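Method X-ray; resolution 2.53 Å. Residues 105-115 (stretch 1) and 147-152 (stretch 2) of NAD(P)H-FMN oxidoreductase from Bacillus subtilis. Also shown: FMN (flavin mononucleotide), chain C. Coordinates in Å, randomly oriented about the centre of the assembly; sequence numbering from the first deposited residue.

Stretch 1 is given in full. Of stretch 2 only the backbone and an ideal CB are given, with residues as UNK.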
# COMPACT_ATOMS: atom_id res chain seq x y z
N VAL A 105 3.35 4.45 1.54
CA VAL A 105 4.47 3.90 2.28
C VAL A 105 5.09 4.96 3.17
O VAL A 105 5.19 6.12 2.81
CB VAL A 105 5.52 3.29 1.31
CG1 VAL A 105 6.05 4.34 0.34
CG2 VAL A 105 6.65 2.64 2.06
N SER A 106 5.47 4.55 4.36
CA SER A 106 6.11 5.45 5.28
C SER A 106 7.58 5.04 5.43
O SER A 106 7.90 3.86 5.44
CB SER A 106 5.39 5.43 6.63
OG SER A 106 5.39 4.13 7.16
N ALA A 107 8.47 6.01 5.55
CA ALA A 107 9.88 5.68 5.65
C ALA A 107 10.54 6.45 6.78
O ALA A 107 10.23 7.61 7.00
CB ALA A 107 10.59 5.96 4.34
N GLY A 108 11.44 5.78 7.49
CA GLY A 108 12.14 6.40 8.60
C GLY A 108 13.07 7.53 8.21
O GLY A 108 13.15 8.55 8.88
N ALA A 109 13.77 7.34 7.10
CA ALA A 109 14.80 8.27 6.66
C ALA A 109 14.19 9.54 6.07
O ALA A 109 13.02 9.57 5.70
CB ALA A 109 15.71 7.58 5.67
N PRO A 110 14.99 10.62 6.01
CA PRO A 110 14.44 11.85 5.44
C PRO A 110 14.31 11.75 3.92
O PRO A 110 14.91 10.87 3.32
CB PRO A 110 15.48 12.90 5.82
CG PRO A 110 16.42 12.23 6.74
CD PRO A 110 16.38 10.80 6.43
N GLU A 111 13.54 12.65 3.32
CA GLU A 111 13.38 12.69 1.89
C GLU A 111 14.72 12.92 1.17
O GLU A 111 14.97 12.30 0.15
CB GLU A 111 12.38 13.77 1.51
CG GLU A 111 12.18 13.89 0.01
CD GLU A 111 10.92 14.64 -0.34
OE1 GLU A 111 10.30 15.23 0.57
OE2 GLU A 111 10.56 14.65 -1.53
N GLU A 112 15.57 13.79 1.72
CA GLU A 112 16.92 14.06 1.24
C GLU A 112 17.73 12.81 0.99
O GLU A 112 18.63 12.80 0.16
CB GLU A 112 17.67 14.96 2.24
CG GLU A 112 18.09 16.37 1.76
CD GLU A 112 19.17 16.40 0.65
OE1 GLU A 112 20.34 16.04 0.92
OE2 GLU A 112 18.85 16.84 -0.48
N ALA A 113 17.47 11.75 1.74
CA ALA A 113 18.24 10.52 1.59
C ALA A 113 17.90 9.74 0.32
O ALA A 113 18.73 9.01 -0.22
CB ALA A 113 18.06 9.64 2.80
N TYR A 114 16.67 9.91 -0.18
CA TYR A 114 16.22 9.12 -1.32
C TYR A 114 16.39 9.85 -2.65
O TYR A 114 15.44 10.29 -3.27
CB TYR A 114 14.76 8.69 -1.10
CG TYR A 114 14.65 7.71 0.04
CD1 TYR A 114 15.03 6.40 -0.13
CD2 TYR A 114 14.21 8.10 1.29
CE1 TYR A 114 14.97 5.50 0.89
CE2 TYR A 114 14.14 7.20 2.34
CZ TYR A 114 14.53 5.90 2.13
OH TYR A 114 14.47 4.99 3.14
N GLN A 115 17.64 9.94 -3.08
CA GLN A 115 18.00 10.56 -4.35
C GLN A 115 19.46 10.28 -4.64
O GLN A 115 20.22 9.93 -3.74
CB GLN A 115 17.77 12.07 -4.32
CG GLN A 115 18.74 12.78 -3.43
CD GLN A 115 18.52 14.26 -3.43
OE1 GLN A 115 18.62 14.92 -2.39
NE2 GLN A 115 18.22 14.81 -4.59
N UNK A 147 3.92 8.90 -0.02
CA UNK A 147 5.13 8.63 0.71
C UNK A 147 5.26 9.59 1.87
O UNK A 147 5.09 10.79 1.71
CB UNK A 147 6.35 8.72 -0.21
N UNK A 148 5.56 9.06 3.05
CA UNK A 148 5.78 9.91 4.20
C UNK A 148 7.14 9.60 4.77
O UNK A 148 7.44 8.46 5.11
CB UNK A 148 4.69 9.72 5.25
N UNK A 149 7.96 10.64 4.84
CA UNK A 149 9.34 10.51 5.28
C UNK A 149 9.49 10.94 6.73
O UNK A 149 8.59 11.56 7.28
CB UNK A 149 10.27 11.33 4.38
N UNK A 150 10.63 10.62 7.33
CA UNK A 150 10.91 11.00 8.70
C UNK A 150 9.89 10.39 9.65
O UNK A 150 9.59 10.93 10.70
CB UNK A 150 10.92 12.52 8.84
N UNK A 151 9.36 9.24 9.25
CA UNK A 151 8.30 8.57 9.98
C UNK A 151 8.73 8.14 11.38
O UNK A 151 9.73 7.44 11.56
CB UNK A 151 7.82 7.35 9.19
N UNK A 152 7.98 8.59 12.39
CA UNK A 152 8.34 8.33 13.77
C UNK A 152 9.04 9.46 14.50
O UNK A 152 8.90 9.60 15.70
CB UNK A 152 9.24 7.09 13.82
N1 FMN C . 13.07 3.29 7.02
C2 FMN C . 13.62 3.69 5.81
O2 FMN C . 13.60 4.87 5.48
N3 FMN C . 14.19 2.77 4.97
C4 FMN C . 14.23 1.44 5.31
O4 FMN C . 14.74 0.66 4.52
C4A FMN C . 13.68 1.04 6.53
N5 FMN C . 13.70 -0.28 6.90
C5A FMN C . 13.16 -0.69 8.10
C6 FMN C . 13.20 -2.04 8.44
C7 FMN C . 12.66 -2.49 9.62
C7M FMN C . 12.72 -3.96 9.95
C8 FMN C . 12.07 -1.57 10.49
C8M FMN C . 11.47 -2.01 11.78
C9 FMN C . 12.04 -0.22 10.14
C9A FMN C . 12.57 0.23 8.95
N10 FMN C . 12.55 1.57 8.59
C10 FMN C . 13.10 1.97 7.38
C1' FMN C . 11.88 2.58 9.48
C2' FMN C . 10.38 2.47 9.09
O2' FMN C . 10.19 2.76 7.71
C3' FMN C . 9.38 3.23 9.97
O3' FMN C . 9.47 2.62 11.24
C4' FMN C . 7.95 3.13 9.42
O4' FMN C . 7.96 3.61 8.11
C5' FMN C . 6.81 3.90 10.08
O5' FMN C . 6.43 3.25 11.26
P FMN C . 4.94 2.97 11.81
O1P FMN C . 5.05 1.57 12.29
O2P FMN C . 4.65 3.95 12.90
O3P FMN C . 3.82 3.00 10.83

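A parallel pairing of Val-105 with position 147 and of Ser-106 with position 148 sets the frame, and the backbone does the first work, so positions 147 and 148 inherit their faces from the ladder, while 149 to 152, in the loop beyond it, are set by their own backbone angles.

Position 147 pairs with Val-105, and its CB lies on the same sheet face as the Val-105 side chain, 4.2 Å from Val-105 O. Extended angles (-127/132) and an apolar neighbour favour a beta-branched or other aliphatic residue. It is Val-147, with chi1 in t; its CG2 comes 4.1 Å from Val-105 CG1.

Position 148 turns to the other face, that of Ser-106. Its N donates to Val-105 O (3.0 Å), and its O accepts from Ala-107 N (2.7 Å), whatever the side chain. The ideal CB stays 4.5 Å from Ser-106 CA, so stretch 1 asks little, and many strand-tolerant residues would do. Phe-148 is found, its ring leading away from stretch 1.

Position 149 is more demanding. Its CB points sideways, 3.5 Å from Ala-109 O and 3.7 Å from Glu-111 N, beside the backbone of Pro-110 and Glu-111, with the Tyr-114 ring farther along. A long, flat side chain could lie against this surface; an aromatic or a large aliphatic residue would suit. Tyr-149 takes chi1 in m and packs one ring face beneath Glu-111 CA, 3.7 Å from that atom to the ring centroid, a CH-pi contact. Tyr-114 CD2 approaches Tyr-149 CE1 at 3.4 Å, the two ring planes inclined at 38°. Beyond the ring, a water links Tyr-149 OH (2.9 Å) with Tyr-114 O (3.2 Å).

Position 150 has a positive phi (61/29), which glycine, asparagine or aspartate accept readily and other residues less often. Its N donates to Ala-109 O (3.1 Å), while CB points away, leaving room for a polar chain. Gln-150 fills it and bends back, bringing OE1 to 3.5 Å from Pro-110 CG.

At position 151 the CB points toward stretch 1, tight at 3.3 Å from Ala-107 O and 4.0 Å from Ser-106 CB, while N donates to that same Ala-107 O (2.9 Å). FMN lies close by as well, so a small side chain is the natural reading. Ala-151 supplies one methyl, 3.7 Å from CB to FMN C5'. Its O and Gly-108 O share a water, at 2.7 and 3.2 Å respectively.

Position 152 meets nothing of stretch 1. At 100/-30 a CB would jam against the preceding carbonyl O, which calls for glycine, and Gly-152 it is.

Stretch 2 147-152: VFYQAG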
# COMPACT_ATOMS: atom_id res chain seq x y z
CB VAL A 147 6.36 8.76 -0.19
CG1 VAL A 147 7.58 8.19 0.51
CG2 VAL A 147 6.14 8.05 -1.49
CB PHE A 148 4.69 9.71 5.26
CG PHE A 148 4.73 10.72 6.36
CD1 PHE A 148 4.25 12.00 6.17
CD2 PHE A 148 5.26 10.40 7.59
CE1 PHE A 148 4.28 12.92 7.19
CE2 PHE A 148 5.30 11.33 8.60
CZ PHE A 148 4.81 12.59 8.39
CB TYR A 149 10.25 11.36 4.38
CG TYR A 149 10.27 10.98 2.91
CD1 TYR A 149 11.11 9.98 2.45
CD2 TYR A 149 9.47 11.64 2.00
CE1 TYR A 149 11.14 9.64 1.13
CE2 TYR A 149 9.49 11.30 0.67
CZ TYR A 149 10.33 10.30 0.24
OH TYR A 149 10.39 9.96 -1.08
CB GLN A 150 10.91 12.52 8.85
CG GLN A 150 12.18 13.22 8.44
CD GLN A 150 13.19 13.28 9.55
OE1 GLN A 150 14.26 12.68 9.47
NE2 GLN A 150 12.85 13.98 10.61
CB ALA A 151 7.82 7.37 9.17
O HOH W 1 12.22 8.54 11.89
O HOH W 2 12.31 9.76 -3.28
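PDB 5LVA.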